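Local coordinates for SAV1430 (Staphylococcus aureus subsp. aureus Mu50, PDB 2FFM), which is of unknown function but may act as a NifU-like scaffold in iron-sulfur cluster assembly, at residues A[47-55]-A[62-70]. Numbering follows the deposited sequence.
Sequences KVEGVKSIF and SVDKENDAN
Ile54 and Val63 face each other as a non-hydrogen-bonded antiparallel pair, their side chains side by side on the helix-covered face. Ile54 puts CD1 against both methyls of Val63, 3.3 Å from CG2 and 3.4 Å from CG1; chi1 and chi2, both near -60°, together bring this end across to the neighbouring strand. Val51 CG1 extends the apolar patch to Val63 CG1, 4.1 Å away, while Ile45 and Leu46 of helix 40-46 and Val74 of helix 71-80 cover the same side. The two strands form a beta hairpin within the antiparallel sheet, and a classic beta bulge interrupts its register: two residues, Lys52 and Ser53, stand opposite the single Asp64, whose O accepts from Lys52 N at an N-H...O angle of 161° and, weakly, from Ser53 N at 3.3 Å. Beyond the bulge, Glu66 N donates a hydrogen bond to Gly50 O, and Gly50 CA lies 4.0 Å from Ala69 CB. The more polar, solvent-facing side carries the partly exposed Ser53 and Asp64, with Ser53 OG 2.9 Å from Asp64 OD2, and the exposed Lys52, which, bent at chi2, chi3 and chi4, crosses Glu66 at about a right angle to form a salt bridge from NZ to OE2.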
loop_
_atom_site.group_PDB
_atom_site.type_symbol
_atom_site.label_atom_id
_atom_site.label_comp_id
_atom_site.label_asym_id
_atom_site.label_seq_id
_atom_site.Cartn_x
_atom_site.Cartn_y
_atom_site.Cartn_z
ATOM N N LYS A 47 -0.043 -7.675 -5.880
ATOM C CA LYS A 47 -0.770 -8.565 -6.773
ATOM C C LYS A 47 -2.157 -8.016 -7.115
ATOM O O LYS A 47 -2.858 -8.564 -7.975
ATOM C CB LYS A 47 -0.920 -9.957 -6.146
ATOM C CG LYS A 47 0.354 -10.790 -6.087
ATOM C CD LYS A 47 0.106 -12.126 -5.387
ATOM C CE LYS A 47 1.424 -12.864 -5.130
ATOM N NZ LYS A 47 1.287 -13.962 -4.119
ATOM N N VAL A 48 -2.562 -6.949 -6.433
ATOM C CA VAL A 48 -3.855 -6.321 -6.691
ATOM C C VAL A 48 -3.802 -5.576 -8.018
ATOM O O VAL A 48 -2.928 -4.743 -8.236
ATOM C CB VAL A 48 -4.226 -5.337 -5.565
ATOM C CG1 VAL A 48 -5.484 -4.571 -5.935
ATOM C CG2 VAL A 48 -4.443 -6.104 -4.272
ATOM N N GLU A 49 -4.731 -5.910 -8.908
ATOM C CA GLU A 49 -4.832 -5.300 -10.233
ATOM C C GLU A 49 -5.011 -3.795 -10.104
ATOM O O GLU A 49 -6.029 -3.320 -9.593
ATOM C CB GLU A 49 -6.032 -5.906 -10.976
ATOM C CG GLU A 49 -6.456 -5.215 -12.292
ATOM C CD GLU A 49 -5.839 -5.840 -13.540
ATOM O OE1 GLU A 49 -6.253 -5.450 -14.676
ATOM O OE2 GLU A 49 -4.945 -6.715 -13.379
ATOM N N GLY A 50 -4.020 -3.044 -10.568
ATOM C CA GLY A 50 -4.108 -1.600 -10.489
ATOM C C GLY A 50 -3.056 -0.975 -9.595
ATOM O O GLY A 50 -2.766 0.217 -9.706
ATOM N N VAL A 51 -2.495 -1.766 -8.691
ATOM C CA VAL A 51 -1.462 -1.257 -7.812
ATOM C C VAL A 51 -0.174 -1.159 -8.608
ATOM O O VAL A 51 0.248 -2.123 -9.248
ATOM C CB VAL A 51 -1.253 -2.188 -6.601
ATOM C CG1 VAL A 51 -0.047 -1.731 -5.785
ATOM C CG2 VAL A 51 -2.511 -2.183 -5.730
ATOM N N LYS A 52 0.448 0.012 -8.579
ATOM C CA LYS A 52 1.695 0.225 -9.306
ATOM C C LYS A 52 2.914 -0.007 -8.403
ATOM O O LYS A 52 3.787 -0.800 -8.733
ATOM C CB LYS A 52 1.728 1.647 -9.891
ATOM C CG LYS A 52 3.059 2.025 -10.563
ATOM C CD LYS A 52 3.202 1.416 -11.959
ATOM C CE LYS A 52 2.755 2.402 -13.042
ATOM N NZ LYS A 52 1.380 2.929 -12.772
ATOM N N SER A 53 2.974 0.693 -7.274
ATOM C CA SER A 53 4.090 0.536 -6.346
ATOM C C SER A 53 3.618 0.813 -4.932
ATOM O O SER A 53 2.481 1.235 -4.721
ATOM C CB SER A 53 5.228 1.507 -6.675
ATOM O OG SER A 53 4.955 2.790 -6.132
ATOM N N ILE A 54 4.514 0.598 -3.972
ATOM C CA ILE A 54 4.210 0.817 -2.562
ATOM C C ILE A 54 5.374 1.476 -1.838
ATOM O O ILE A 54 6.503 1.013 -1.925
ATOM C CB ILE A 54 3.901 -0.523 -1.837
ATOM C CG1 ILE A 54 2.697 -1.201 -2.484
ATOM C CG2 ILE A 54 3.630 -0.277 -0.355
ATOM C CD1 ILE A 54 1.445 -0.363 -2.417
ATOM N N PHE A 55 5.097 2.570 -1.141
ATOM C CA PHE A 55 6.120 3.256 -0.362
ATOM C C PHE A 55 5.780 2.921 1.075
ATOM O O PHE A 55 4.689 3.235 1.537
ATOM C CB PHE A 55 6.049 4.770 -0.555
ATOM C CG PHE A 55 7.064 5.537 0.259
ATOM C CD1 PHE A 55 8.427 5.376 0.030
ATOM C CD2 PHE A 55 6.653 6.457 1.222
ATOM C CE1 PHE A 55 9.366 6.127 0.742
ATOM C CE2 PHE A 55 7.583 7.212 1.938
ATOM C CZ PHE A 55 8.941 7.048 1.698
ATOM N N SER A 62 2.247 4.187 1.351
ATOM C CA SER A 62 1.630 5.013 0.333
ATOM C C SER A 62 1.578 4.147 -0.913
ATOM O O SER A 62 2.602 3.768 -1.491
ATOM C CB SER A 62 2.443 6.278 0.083
ATOM O OG SER A 62 2.153 7.267 1.050
ATOM N N VAL A 63 0.355 3.827 -1.296
ATOM C CA VAL A 63 0.083 2.991 -2.442
ATOM C C VAL A 63 -0.155 3.843 -3.688
ATOM O O VAL A 63 -0.876 4.836 -3.633
ATOM C CB VAL A 63 -1.156 2.133 -2.137
ATOM C CG1 VAL A 63 -1.480 1.220 -3.301
ATOM C CG2 VAL A 63 -0.911 1.336 -0.868
ATOM N N ASP A 64 0.474 3.461 -4.795
ATOM C CA ASP A 64 0.313 4.158 -6.066
ATOM C C ASP A 64 -0.440 3.227 -7.009
ATOM O O ASP A 64 -0.067 2.063 -7.177
ATOM C CB ASP A 64 1.666 4.507 -6.706
ATOM C CG ASP A 64 2.426 5.575 -5.945
ATOM O OD1 ASP A 64 1.852 6.636 -5.640
ATOM O OD2 ASP A 64 3.619 5.360 -5.660
ATOM N N LYS A 65 -1.495 3.749 -7.623
ATOM C CA LYS A 65 -2.304 2.979 -8.551
ATOM C C LYS A 65 -1.860 3.267 -9.974
ATOM O O LYS A 65 -1.048 4.159 -10.206
ATOM C CB LYS A 65 -3.778 3.359 -8.404
ATOM C CG LYS A 65 -4.115 4.746 -8.943
ATOM C CD LYS A 65 -5.618 5.009 -8.892
ATOM C CE LYS A 65 -5.998 6.304 -9.604
ATOM N NZ LYS A 65 -5.663 6.253 -11.051
ATOM N N GLU A 66 -2.392 2.499 -10.917
ATOM C CA GLU A 66 -2.087 2.694 -12.326
ATOM C C GLU A 66 -2.897 3.908 -12.773
ATOM O O GLU A 66 -4.006 4.130 -12.283
ATOM C CB GLU A 66 -2.501 1.461 -13.135
ATOM C CG GLU A 66 -1.705 0.204 -12.821
ATOM C CD GLU A 66 -0.278 0.281 -13.329
ATOM O OE1 GLU A 66 0.517 -0.649 -13.050
ATOM O OE2 GLU A 66 0.049 1.275 -14.017
ATOM N N ASN A 67 -2.346 4.692 -13.692
ATOM C CA ASN A 67 -3.027 5.887 -14.192
ATOM C C ASN A 67 -4.404 5.576 -14.769
ATOM O O ASN A 67 -5.325 6.391 -14.683
ATOM C CB ASN A 67 -2.182 6.573 -15.268
ATOM C CG ASN A 67 -2.858 7.816 -15.835
ATOM O OD1 ASN A 67 -3.077 8.800 -15.120
ATOM N ND2 ASN A 67 -3.200 7.773 -17.125
ATOM N N ASP A 68 -4.540 4.394 -15.353
ATOM C CA ASP A 68 -5.800 3.994 -15.946
ATOM C C ASP A 68 -6.768 3.341 -14.960
ATOM O O ASP A 68 -7.942 3.159 -15.275
ATOM C CB ASP A 68 -5.534 3.052 -17.119
ATOM C CG ASP A 68 -4.568 3.649 -18.134
ATOM O OD1 ASP A 68 -3.395 3.886 -17.764
ATOM O OD2 ASP A 68 -4.976 3.884 -19.298
ATOM N N ALA A 69 -6.285 2.995 -13.771
ATOM C CA ALA A 69 -7.134 2.361 -12.775
ATOM C C ALA A 69 -7.824 3.384 -11.879
ATOM O O ALA A 69 -7.427 4.547 -11.820
ATOM C CB ALA A 69 -6.314 1.399 -11.934
ATOM N N ASN A 70 -8.867 2.935 -11.187
ATOM C CA ASN A 70 -9.616 3.792 -10.275
ATOM C C ASN A 70 -9.643 3.212 -8.861
ATOM O O ASN A 70 -9.760 2.005 -8.672
ATOM C CB ASN A 70 -11.050 3.974 -10.762
ATOM C CG ASN A 70 -11.778 2.661 -10.912
ATOM O OD1 ASN A 70 -11.761 2.060 -11.982
ATOM N ND2 ASN A 70 -12.408 2.195 -9.833
#